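Tailspike protein (Acinetobacter phage vB_ApiP_P1, PDB 6E1R) is a trimeric phage tailspike that probably recognises and cleaves the capsular polysaccharide of its Acinetobacter host during adsorption. Local coordinates at residues S141-T147 with K168-S174. Sequence-based numbering, arbitrary orientation.
Sequences SRSITAT and KLMFKAS
Lay strands 142-146 and 169-173 side by side in parallel, axes 4.4 Å apart at closest approach and 24° off parallel, with Ser-143 level with Met-170 (a selenomethionine), Ile-144 with Phe-171, Thr-145 with Lys-172 and Ala-146 with Ala-173. Lys-168 (58/60) enters its strand in a left-handed conformation; from there both strands run extended until Thr-147 (psi 8°) and Ser-174 (-67/-36) turn out. The ladder zigzags: Met-170 N to Arg-142 O 2.8 Å, Ile-144 N to Met-170 O 2.7 Å, Lys-172 N to Ile-144 O 3.0 Å, Ala-146 N to Lys-172 O 3.1 Å and Ser-174 N to Ala-146 O 2.9 Å. Past the last rung, one water bridges Thr-147 O (3.2 Å) and Ser-174 OG (2.7 Å).

The alternate groups of Ser-143 and Thr-145 bond backward, to Leu-117 and Val-119, except Ser-143 N, which gives to Asp-116 OD1; strand 142-146 is thus satisfied along both edges, and such stacking of successive coils is the signature of a right-handed parallel beta-helix. Ala-173 N gives to Ser-203 OG, and Ser-141 OG bonds to Val-138 O. One face carries Ile-144 (mt), Ala-146 and Phe-171, which pack on Ile-152 in the interior, Phe-171 also meeting the ring of Phe-200. On the other lie Ser-143, Thr-145, Met-170 and the extended Lys-172 (mttt).

The buried guanidinium of Arg-142 leads away from strand 169-173 to Asp-134, Asp-116 OD1 and Val-113 O; Lys-168 NZ reaches Glu-132 of the second subunit. Direct hydrogen bonding across the pair is thus main-chain, bar one weak Ser-174 OG contact; side chains add packing.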
loop_
_atom_site.group_PDB
_atom_site.type_symbol
_atom_site.label_atom_id
_atom_site.label_comp_id
_atom_site.label_asym_id
_atom_site.label_seq_id
_atom_site.Cartn_x
_atom_site.Cartn_y
_atom_site.Cartn_z
ATOM N N SER A 141 -26.903 10.343 9.277
ATOM C CA SER A 141 -26.268 10.073 10.555
ATOM C C SER A 141 -26.622 11.169 11.561
ATOM O O SER A 141 -27.153 12.227 11.212
ATOM C CB SER A 141 -24.753 9.959 10.387
ATOM O OG SER A 141 -24.208 11.147 9.840
ATOM N N ARG A 142 -26.321 10.898 12.828
ATOM C CA ARG A 142 -26.533 11.877 13.887
ATOM C C ARG A 142 -25.727 13.139 13.602
ATOM O O ARG A 142 -24.500 13.087 13.485
ATOM C CB ARG A 142 -26.139 11.274 15.234
ATOM C CG ARG A 142 -26.316 12.204 16.415
ATOM C CD ARG A 142 -27.785 12.482 16.699
ATOM N NE ARG A 142 -28.557 11.261 16.927
ATOM C CZ ARG A 142 -29.569 10.864 16.162
ATOM N NH1 ARG A 142 -29.946 11.594 15.122
ATOM N NH2 ARG A 142 -30.214 9.739 16.442
ATOM N N SER A 143 -26.419 14.269 13.486
ATOM C CA SER A 143 -25.820 15.503 13.000
ATOM C C SER A 143 -25.722 16.550 14.102
ATOM O O SER A 143 -26.509 16.560 15.052
ATOM C CB SER A 143 -26.622 16.074 11.825
ATOM O OG SER A 143 -27.867 16.590 12.260
ATOM N N ILE A 144 -24.734 17.432 13.959
ATOM C CA ILE A 144 -24.569 18.608 14.806
ATOM C C ILE A 144 -24.449 19.812 13.883
ATOM O O ILE A 144 -23.508 19.891 13.083
ATOM C CB ILE A 144 -23.336 18.506 15.720
ATOM C CG1 ILE A 144 -23.425 17.273 16.620
ATOM C CG2 ILE A 144 -23.193 19.769 16.558
ATOM C CD1 ILE A 144 -22.312 17.184 17.646
ATOM N N THR A 145 -25.389 20.745 13.993
ATOM C CA THR A 145 -25.453 21.910 13.122
ATOM C C THR A 145 -25.004 23.155 13.876
ATOM O O THR A 145 -25.380 23.362 15.034
ATOM C CB THR A 145 -26.873 22.110 12.579
ATOM O OG1 THR A 145 -27.323 20.899 11.959
ATOM C CG2 THR A 145 -26.903 23.233 11.552
ATOM N N ALA A 146 -24.202 23.984 13.210
ATOM C CA ALA A 146 -23.727 25.244 13.770
ATOM C C ALA A 146 -24.625 26.366 13.262
ATOM O O ALA A 146 -24.649 26.656 12.061
ATOM C CB ALA A 146 -22.269 25.492 13.395
ATOM N N THR A 147 -25.360 26.994 14.177
ATOM C CA THR A 147 -26.281 28.070 13.844
ATOM C C THR A 147 -25.611 29.440 13.823
ATOM O O THR A 147 -26.307 30.454 13.709
ATOM C CB THR A 147 -27.457 28.080 14.824
ATOM O OG1 THR A 147 -26.965 28.164 16.167
ATOM C CG2 THR A 147 -28.286 26.812 14.670
ATOM N N LYS A 168 -19.260 8.382 13.741
ATOM C CA LYS A 168 -20.534 8.445 13.028
ATOM C C LYS A 168 -21.338 9.685 13.427
ATOM O O LYS A 168 -22.455 9.607 13.942
ATOM C CB LYS A 168 -21.326 7.153 13.254
ATOM C CG LYS A 168 -20.525 5.919 12.859
ATOM C CD LYS A 168 -21.198 4.624 13.259
ATOM C CE LYS A 168 -20.358 3.431 12.821
ATOM N NZ LYS A 168 -20.895 2.140 13.331
ATOM N N LEU A 169 -20.736 10.845 13.173
ATOM C CA LEU A 169 -21.354 12.138 13.426
ATOM C C LEU A 169 -21.279 12.985 12.165
ATOM O O LEU A 169 -20.300 12.916 11.417
ATOM C CB LEU A 169 -20.674 12.869 14.591
ATOM C CG LEU A 169 -20.835 12.232 15.972
ATOM C CD1 LEU A 169 -19.982 12.953 17.002
ATOM C CD2 LEU A 169 -22.297 12.246 16.386
HETATM N N MSE A 170 -22.317 13.779 11.932
HETATM C CA MSE A 170 -22.352 14.666 10.778
HETATM C C MSE A 170 -22.310 16.118 11.232
HETATM O O MSE A 170 -22.909 16.475 12.243
HETATM C CB MSE A 170 -23.600 14.401 9.935
HETATM C CG MSE A 170 -23.641 15.161 8.624
HETATM SE SE MSE A 170 -25.073 14.530 7.464
HETATM C CE MSE A 170 -24.725 15.651 5.904
ATOM N N PHE A 171 -21.596 16.957 10.490
ATOM C CA PHE A 171 -21.425 18.360 10.842
ATOM C C PHE A 171 -22.026 19.221 9.741
ATOM O O PHE A 171 -21.646 19.092 8.572
ATOM C CB PHE A 171 -19.946 18.689 11.052
ATOM C CG PHE A 171 -19.280 17.828 12.085
ATOM C CD1 PHE A 171 -19.328 18.172 13.426
ATOM C CD2 PHE A 171 -18.619 16.668 11.720
ATOM C CE1 PHE A 171 -18.720 17.380 14.382
ATOM C CE2 PHE A 171 -18.010 15.871 12.671
ATOM C CZ PHE A 171 -18.061 16.228 14.003
ATOM N N LYS A 172 -22.957 20.095 10.117
ATOM C CA LYS A 172 -23.644 20.971 9.179
ATOM C C LYS A 172 -23.523 22.414 9.653
ATOM O O LYS A 172 -22.983 22.700 10.726
ATOM C CB LYS A 172 -25.120 20.584 9.024
ATOM C CG LYS A 172 -25.363 19.153 8.579
ATOM C CD LYS A 172 -26.852 18.883 8.434
ATOM C CE LYS A 172 -27.118 17.478 7.926
ATOM N NZ LYS A 172 -28.575 17.193 7.798
ATOM N N ALA A 173 -24.040 23.325 8.834
ATOM C CA ALA A 173 -24.102 24.742 9.162
ATOM C C ALA A 173 -25.469 25.272 8.757
ATOM O O ALA A 173 -25.964 24.961 7.670
ATOM C CB ALA A 173 -22.994 25.535 8.458
ATOM N N SER A 174 -26.078 26.067 9.640
ATOM C CA SER A 174 -27.396 26.618 9.339
ATOM C C SER A 174 -27.330 27.599 8.177
ATOM O O SER A 174 -28.259 27.673 7.364
ATOM C CB SER A 174 -27.984 27.291 10.578
ATOM O OG SER A 174 -27.323 28.513 10.852
HETATM O O HOH W 1 -28.659 30.797 11.540
#